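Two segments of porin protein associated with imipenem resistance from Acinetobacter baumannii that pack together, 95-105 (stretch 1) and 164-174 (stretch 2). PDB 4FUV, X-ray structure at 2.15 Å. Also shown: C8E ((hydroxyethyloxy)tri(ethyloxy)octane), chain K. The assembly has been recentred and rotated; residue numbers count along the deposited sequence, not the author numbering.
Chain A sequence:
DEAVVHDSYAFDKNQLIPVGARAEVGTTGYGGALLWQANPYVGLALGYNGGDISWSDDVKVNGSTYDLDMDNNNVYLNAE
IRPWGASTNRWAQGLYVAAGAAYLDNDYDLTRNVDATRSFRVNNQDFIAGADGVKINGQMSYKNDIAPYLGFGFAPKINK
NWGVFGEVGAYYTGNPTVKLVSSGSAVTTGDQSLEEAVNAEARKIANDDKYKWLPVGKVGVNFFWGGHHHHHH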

ATOM      1  N   LEU A  95      21.708   7.326 -22.141  1.00 24.54           N
ATOM      2  CA  LEU A  95      21.738   5.997 -21.515  1.00 27.08           C
ATOM      3  C   LEU A  95      23.168   5.443 -21.380  1.00 21.18           C
ATOM      4  O   LEU A  95      23.931   5.406 -22.354  1.00 24.54           O
ATOM      5  CB  LEU A  95      20.853   5.021 -22.297  1.00 26.46           C
ATOM      6  CG  LEU A  95      19.352   5.298 -22.291  1.00 27.24           C
ATOM      7  CD1 LEU A  95      18.665   4.454 -23.381  1.00 23.98           C
ATOM      8  CD2 LEU A  95      18.754   4.977 -20.928  1.00 23.91           C
ATOM      9  N   TYR A  96      23.546   5.012 -20.182  1.00 19.17           N
ATOM     10  CA  TYR A  96      24.900   4.501 -20.013  1.00 21.09           C
ATOM     11  C   TYR A  96      25.022   3.385 -18.982  1.00 25.40           C
ATOM     12  O   TYR A  96      24.207   3.270 -18.073  1.00 24.34           O
ATOM     13  CB  TYR A  96      25.893   5.626 -19.675  1.00 18.72           C
ATOM     14  CG  TYR A  96      25.711   6.292 -18.312  1.00 27.64           C
ATOM     15  CD1 TYR A  96      24.829   7.355 -18.150  1.00 28.39           C
ATOM     16  CD2 TYR A  96      26.447   5.876 -17.192  1.00 20.67           C
ATOM     17  CE1 TYR A  96      24.669   7.990 -16.920  1.00 20.18           C
ATOM     18  CE2 TYR A  96      26.285   6.507 -15.942  1.00 23.68           C
ATOM     19  CZ  TYR A  96      25.390   7.561 -15.826  1.00 23.87           C
ATOM     20  OH  TYR A  96      25.192   8.193 -14.617  1.00 28.45           O
ATOM     21  N   VAL A  97      26.057   2.567 -19.141  1.00 18.56           N
ATOM     22  CA  VAL A  97      26.443   1.621 -18.100  1.00 18.41           C
ATOM     23  C   VAL A  97      27.723   2.128 -17.458  1.00 20.34           C
ATOM     24  O   VAL A  97      28.669   2.543 -18.158  1.00 24.05           O
ATOM     25  CB  VAL A  97      26.626   0.172 -18.645  1.00 39.18           C
ATOM     26  CG1 VAL A  97      27.518   0.175 -19.847  1.00 45.52           C
ATOM     27  CG2 VAL A  97      27.198  -0.757 -17.565  1.00 33.01           C
ATOM     28  N   ALA A  98      27.719   2.144 -16.135  1.00 26.85           N
ATOM     29  CA  ALA A  98      28.854   2.576 -15.315  1.00 25.45           C
ATOM     30  C   ALA A  98      29.578   1.366 -14.731  1.00 31.32           C
ATOM     31  O   ALA A  98      28.961   0.465 -14.147  1.00 30.12           O
ATOM     32  CB  ALA A  98      28.364   3.477 -14.172  1.00 17.97           C
ATOM     33  N   ALA A  99      30.892   1.355 -14.871  1.00 18.30           N
ATOM     34  CA  ALA A  99      31.703   0.319 -14.273  1.00 23.45           C
ATOM     35  C   ALA A  99      32.948   0.980 -13.713  1.00 24.11           C
ATOM     36  O   ALA A  99      33.603   1.772 -14.384  1.00 24.14           O
ATOM     37  CB  ALA A  99      32.078  -0.709 -15.290  1.00 18.80           C
ATOM     38  N   GLY A 100      33.280   0.645 -12.481  1.00 19.31           N
ATOM     39  CA  GLY A 100      34.441   1.247 -11.854  1.00 21.53           C
ATOM     40  C   GLY A 100      34.673   0.760 -10.451  1.00 23.84           C
ATOM     41  O   GLY A 100      34.398  -0.406 -10.115  1.00 20.90           O
ATOM     42  N   ALA A 101      35.177   1.655  -9.614  1.00 29.31           N
ATOM     43  CA  ALA A 101      35.501   1.276  -8.253  1.00 23.31           C
ATOM     44  C   ALA A 101      35.497   2.466  -7.310  1.00 21.52           C
ATOM     45  O   ALA A 101      35.554   3.632  -7.722  1.00 20.47           O
ATOM     46  CB  ALA A 101      36.854   0.569  -8.203  1.00 31.88           C
ATOM     47  N   ALA A 102      35.468   2.177  -6.024  1.00 20.68           N
ATOM     48  CA  ALA A 102      35.439   3.272  -5.086  1.00 23.98           C
ATOM     49  C   ALA A 102      36.090   2.916  -3.781  1.00 30.41           C
ATOM     50  O   ALA A 102      36.152   1.740  -3.396  1.00 22.28           O
ATOM     51  CB  ALA A 102      34.013   3.735  -4.866  1.00 20.52           C
ATOM     52  N   TYR A 103      36.612   3.951  -3.129  1.00 28.00           N
ATOM     53  CA  TYR A 103      36.916   3.901  -1.723  1.00 23.00           C
ATOM     54  C   TYR A 103      35.601   4.203  -1.026  1.00 27.22           C
ATOM     55  O   TYR A 103      34.969   5.211  -1.321  1.00 29.19           O
ATOM     56  CB  TYR A 103      37.949   4.983  -1.380  1.00 23.87           C
ATOM     57  CG  TYR A 103      38.150   5.172   0.094  1.00 33.46           C
ATOM     58  CD1 TYR A 103      37.352   6.056   0.823  1.00 32.01           C
ATOM     59  CD2 TYR A 103      39.136   4.461   0.770  1.00 29.04           C
ATOM     60  CE1 TYR A 103      37.541   6.224   2.191  1.00 31.65           C
ATOM     61  CE2 TYR A 103      39.337   4.634   2.129  1.00 30.62           C
ATOM     62  CZ  TYR A 103      38.537   5.507   2.834  1.00 35.37           C
ATOM     63  OH  TYR A 103      38.740   5.664   4.190  1.00 38.06           O
ATOM     64  N   LEU A 104      35.195   3.341  -0.098  1.00 22.77           N
ATOM     65  CA  LEU A 104      33.917   3.482   0.580  1.00 26.29           C
ATOM     66  C   LEU A 104      34.092   3.624   2.088  1.00 30.03           C
ATOM     67  O   LEU A 104      34.929   2.959   2.680  1.00 30.79           O
ATOM     68  CB  LEU A 104      33.048   2.249   0.305  1.00 28.61           C
ATOM     69  CG  LEU A 104      32.672   2.086  -1.166  1.00 23.18           C
ATOM     70  CD1 LEU A 104      32.001   0.744  -1.344  1.00 30.07           C
ATOM     71  CD2 LEU A 104      31.741   3.220  -1.565  1.00 24.10           C
ATOM     72  N   ASP A 105      33.284   4.478   2.702  1.00 30.60           N
ATOM     73  CA  ASP A 105      33.224   4.591   4.162  1.00 29.92           C
ATOM     74  C   ASP A 105      31.843   5.127   4.484  1.00 36.39           C
ATOM     75  O   ASP A 105      31.585   6.325   4.352  1.00 37.42           O
ATOM     76  CB  ASP A 105      34.330   5.521   4.702  1.00 25.17           C
ATOM     77  CG  ASP A 105      34.333   5.634   6.224  1.00 37.54           C
ATOM     78  OD1 ASP A 105      33.417   5.126   6.900  1.00 32.19           O
ATOM     79  OD2 ASP A 105      35.263   6.261   6.759  1.00 37.03           O
ATOM     80  N   VAL A 164      20.120  16.628 -16.696  1.00 29.27           N
ATOM     81  CA  VAL A 164      19.853  15.979 -15.424  1.00 27.23           C
ATOM     82  C   VAL A 164      20.087  14.476 -15.550  1.00 26.18           C
ATOM     83  O   VAL A 164      20.094  13.933 -16.661  1.00 27.58           O
ATOM     84  CB  VAL A 164      18.426  16.269 -14.974  1.00 30.29           C
ATOM     85  CG1 VAL A 164      18.255  17.781 -14.759  1.00 26.89           C
ATOM     86  CG2 VAL A 164      17.442  15.762 -16.022  1.00 27.98           C
ATOM     87  N   PHE A 165      20.308  13.801 -14.429  1.00 22.55           N
ATOM     88  CA  PHE A 165      20.521  12.360 -14.499  1.00 25.27           C
ATOM     89  C   PHE A 165      20.020  11.607 -13.282  1.00 21.95           C
ATOM     90  O   PHE A 165      19.745  12.198 -12.238  1.00 25.63           O
ATOM     91  CB  PHE A 165      22.002  12.049 -14.732  1.00 33.74           C
ATOM     92  CG  PHE A 165      22.832  12.053 -13.483  1.00 31.38           C
ATOM     93  CD1 PHE A 165      23.342  13.243 -12.971  1.00 20.85           C
ATOM     94  CD2 PHE A 165      23.117  10.864 -12.828  1.00 25.23           C
ATOM     95  CE1 PHE A 165      24.118  13.242 -11.816  1.00 24.30           C
ATOM     96  CE2 PHE A 165      23.880  10.846 -11.678  1.00 23.88           C
ATOM     97  CZ  PHE A 165      24.388  12.039 -11.160  1.00 25.36           C
ATOM     98  N   GLY A 166      19.872  10.297 -13.441  1.00 20.91           N
ATOM     99  CA  GLY A 166      19.677   9.400 -12.321  1.00 23.39           C
ATOM    100  C   GLY A 166      20.614   8.235 -12.550  1.00 25.77           C
ATOM    101  O   GLY A 166      20.949   7.942 -13.694  1.00 27.22           O
ATOM    102  N   GLU A 167      21.042   7.572 -11.483  1.00 26.86           N
ATOM    103  CA  GLU A 167      21.915   6.417 -11.622  1.00 24.17           C
ATOM    104  C   GLU A 167      21.615   5.409 -10.530  1.00 24.74           C
ATOM    105  O   GLU A 167      21.442   5.766  -9.350  1.00 23.84           O
ATOM    106  CB  GLU A 167      23.389   6.823 -11.551  1.00 18.46           C
ATOM    107  CG  GLU A 167      24.373   5.695 -11.902  1.00 30.84           C
ATOM    108  CD  GLU A 167      25.842   6.124 -11.828  1.00 31.44           C
ATOM    109  OE1 GLU A 167      26.225   7.100 -12.509  1.00 29.89           O
ATOM    110  OE2 GLU A 167      26.618   5.485 -11.082  1.00 33.84           O
ATOM    111  N   VAL A 168      21.567   4.145 -10.915  1.00 20.70           N
ATOM    112  CA  VAL A 168      21.381   3.075  -9.939  1.00 23.08           C
ATOM    113  C   VAL A 168      22.436   2.004 -10.174  1.00 27.97           C
ATOM    114  O   VAL A 168      22.719   1.630 -11.318  1.00 26.41           O
ATOM    115  CB  VAL A 168      19.945   2.469  -9.975  1.00 28.92           C
ATOM    116  CG1 VAL A 168      18.894   3.566  -9.808  1.00 24.21           C
ATOM    117  CG2 VAL A 168      19.704   1.704 -11.260  1.00 36.09           C
ATOM    118  N   GLY A 169      23.047   1.538  -9.091  1.00 21.44           N
ATOM    119  CA  GLY A 169      24.005   0.458  -9.185  1.00 23.84           C
ATOM    120  C   GLY A 169      24.273  -0.202  -7.849  1.00 27.26           C
ATOM    121  O   GLY A 169      23.453  -0.128  -6.916  1.00 22.02           O
ATOM    122  N   ALA A 170      25.436  -0.831  -7.736  1.00 21.06           N
ATOM    123  CA  ALA A 170      25.813  -1.447  -6.471  1.00 28.12           C
ATOM    124  C   ALA A 170      27.313  -1.668  -6.389  1.00 18.54           C
ATOM    125  O   ALA A 170      27.960  -1.970  -7.395  1.00 21.12           O
ATOM    126  CB  ALA A 170      25.054  -2.784  -6.275  1.00 24.50           C
ATOM    127  N   TYR A 171      27.855  -1.494  -5.192  1.00 18.77           N
ATOM    128  CA  TYR A 171      29.240  -1.813  -4.920  1.00 23.30           C
ATOM    129  C   TYR A 171      29.286  -3.215  -4.342  1.00 22.46           C
ATOM    130  O   TYR A 171      28.444  -3.569  -3.528  1.00 27.02           O
ATOM    131  CB  TYR A 171      29.827  -0.817  -3.905  1.00 19.62           C
ATOM    132  CG  TYR A 171      29.878   0.619  -4.399  1.00 24.18           C
ATOM    133  CD1 TYR A 171      30.902   1.053  -5.237  1.00 22.86           C
ATOM    134  CD2 TYR A 171      28.917   1.542  -4.015  1.00 21.19           C
ATOM    135  CE1 TYR A 171      30.957   2.381  -5.683  1.00 20.24           C
ATOM    136  CE2 TYR A 171      28.961   2.861  -4.461  1.00 25.29           C
ATOM    137  CZ  TYR A 171      29.982   3.272  -5.282  1.00 29.90           C
ATOM    138  OH  TYR A 171      30.013   4.585  -5.708  1.00 38.28           O
ATOM    139  N   TYR A 172      30.247  -4.016  -4.777  1.00 22.61           N
ATOM    140  CA  TYR A 172      30.501  -5.282  -4.120  1.00 21.96           C
ATOM    141  C   TYR A 172      31.422  -4.997  -2.946  1.00 23.35           C
ATOM    142  O   TYR A 172      32.615  -4.764  -3.125  1.00 27.56           O
ATOM    143  CB  TYR A 172      31.156  -6.277  -5.070  1.00 22.69           C
ATOM    144  CG  TYR A 172      31.665  -7.534  -4.382  1.00 24.15           C
ATOM    145  CD1 TYR A 172      30.829  -8.317  -3.594  1.00 31.01           C
ATOM    146  CD2 TYR A 172      32.979  -7.944  -4.539  1.00 29.77           C
ATOM    147  CE1 TYR A 172      31.301  -9.480  -2.972  1.00 26.45           C
ATOM    148  CE2 TYR A 172      33.459  -9.107  -3.928  1.00 25.45           C
ATOM    149  CZ  TYR A 172      32.617  -9.859  -3.143  1.00 31.70           C
ATOM    150  OH  TYR A 172      33.108 -10.995  -2.541  1.00 35.80           O
ATOM    151  N   THR A 173      30.851  -5.013  -1.751  1.00 22.08           N
ATOM    152  CA  THR A 173      31.557  -4.620  -0.536  1.00 25.84           C
ATOM    153  C   THR A 173      31.842  -5.770   0.418  1.00 27.69           C
ATOM    154  O   THR A 173      32.668  -5.642   1.330  1.00 28.29           O
ATOM    155  CB  THR A 173      30.703  -3.615   0.239  1.00 30.81           C
ATOM    156  OG1 THR A 173      29.414  -4.194   0.477  1.00 26.36           O
ATOM    157  CG2 THR A 173      30.520  -2.355  -0.591  1.00 20.67           C
ATOM    158  N   GLY A 174      31.151  -6.891   0.225  1.00 25.66           N
ATOM    159  CA  GLY A 174      31.118  -7.921   1.248  1.00 22.93           C
ATOM    160  C   GLY A 174      30.184  -7.439   2.346  1.00 28.03           C
ATOM    161  O   GLY A 174      29.776  -6.265   2.345  1.00 22.17           O
TER
HETATM  162  C8  C8E K 310      31.590  -6.266  -9.863  1.00 56.01           C
HETATM  163  O9  C8E K 310      31.732  -7.595  -9.365  1.00 61.88           O
HETATM  164  C10 C8E K 310      33.077  -7.911  -9.039  1.00 62.70           C
HETATM  165  C11 C8E K 310      33.161  -9.343  -8.522  1.00 70.35           C
HETATM  166  O12 C8E K 310      34.470  -9.836  -8.744  1.00 73.80           O
HETATM  167  C13 C8E K 310      35.371  -9.441  -7.722  1.00 74.54           C
HETATM  168  O15 C8E K 310      37.219  -7.801  -5.707  1.00 54.22           O
HETATM  169  C16 C8E K 310      37.421  -6.905  -4.625  1.00 49.43           C
HETATM  170  C17 C8E K 310      36.088  -6.778  -3.897  1.00 49.86           C
HETATM  171  O18 C8E K 310      36.293  -6.311  -2.581  1.00 53.14           O
HETATM  172  C19 C8E K 310      35.179  -6.604  -1.762  1.00 55.68           C
HETATM  173  C20 C8E K 310      35.269  -8.050  -1.274  1.00 58.23           C
HETATM  174  O21 C8E K 310      35.104  -8.124   0.128  1.00 66.65           O

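Both stretches are extended strands of the same chain, residues 95-105 and 164-172, with Thr173 and Gly174 leaving the second strand as loop. Their N-to-C directions diverge by 58°, and their axes come no closer than 8.4 Å. At that spacing the backbones cannot pair as neighbours in a sheet: the CA atoms of Ala98 and Gly169 are 8.1 Å apart, and those of Leu104 and Thr173 are 8.5 Å apart. No backbone hydrogen bond joins the stretches, so side chains must bridge the gap. The alternation of an extended chain favours certain residues: Ala98, Ala102 and Leu104 point their CA-to-CB bonds toward the second stretch, which answers with Phe165, Glu167, Tyr171 and Thr173. The contact is modest, burying 322 Å² summed over both sides.

Near the start of the first strand the contact is polar. The CA-to-CB bond of Tyr96 points sideways, but its long side chain, with chi1 in the p well, brings the phenol end across. There Tyr96 OH donates a hydrogen bond to Glu167 OE1 over 2.6 Å, a short distance consistent with a strong bond between a phenol and a carboxylate oxygen. The acceptor lies at the edge of the Tyr96 ring, near its plane, where a phenolic proton is well placed to meet it. Glu167 reaches this position with chi1 and chi2 both t, and its other oxygen, OE2, is hydrogen-bonded elsewhere in the structure; a buried carboxylate is thus supplied with partners at both oxygens. The small methyl of Ala98 fits beside this group, with its CB 4.1 Å from Glu167 OE2, while Tyr96 OH also lies 3.8 Å from CD2 of Phe165.

Farther along, the chemistry becomes largely apolar and centres on Tyr171. Leu104 sets its CD2 methyl over one face of the Tyr171 ring, 4.0 Å from the centroid and only 7° off the ring normal, a CH-pi contact in which a weakly polarised methyl meets the pi cloud. Leu104 CD1 packs 3.7 Å from Tyr171 CB and 3.5 Å from Thr173 CG2. Ala102 comes close to the same aromatic ring, with its CB 3.4 Å from Tyr171 CE1, a tight approach that its short side chain accommodates.

Thr173 suits its place by having two different branches. Its methyl meets Leu104, whereas its hydroxyl turns to its own chain, with OG1 donating a hydrogen bond to Gly174 O at 2.8 Å.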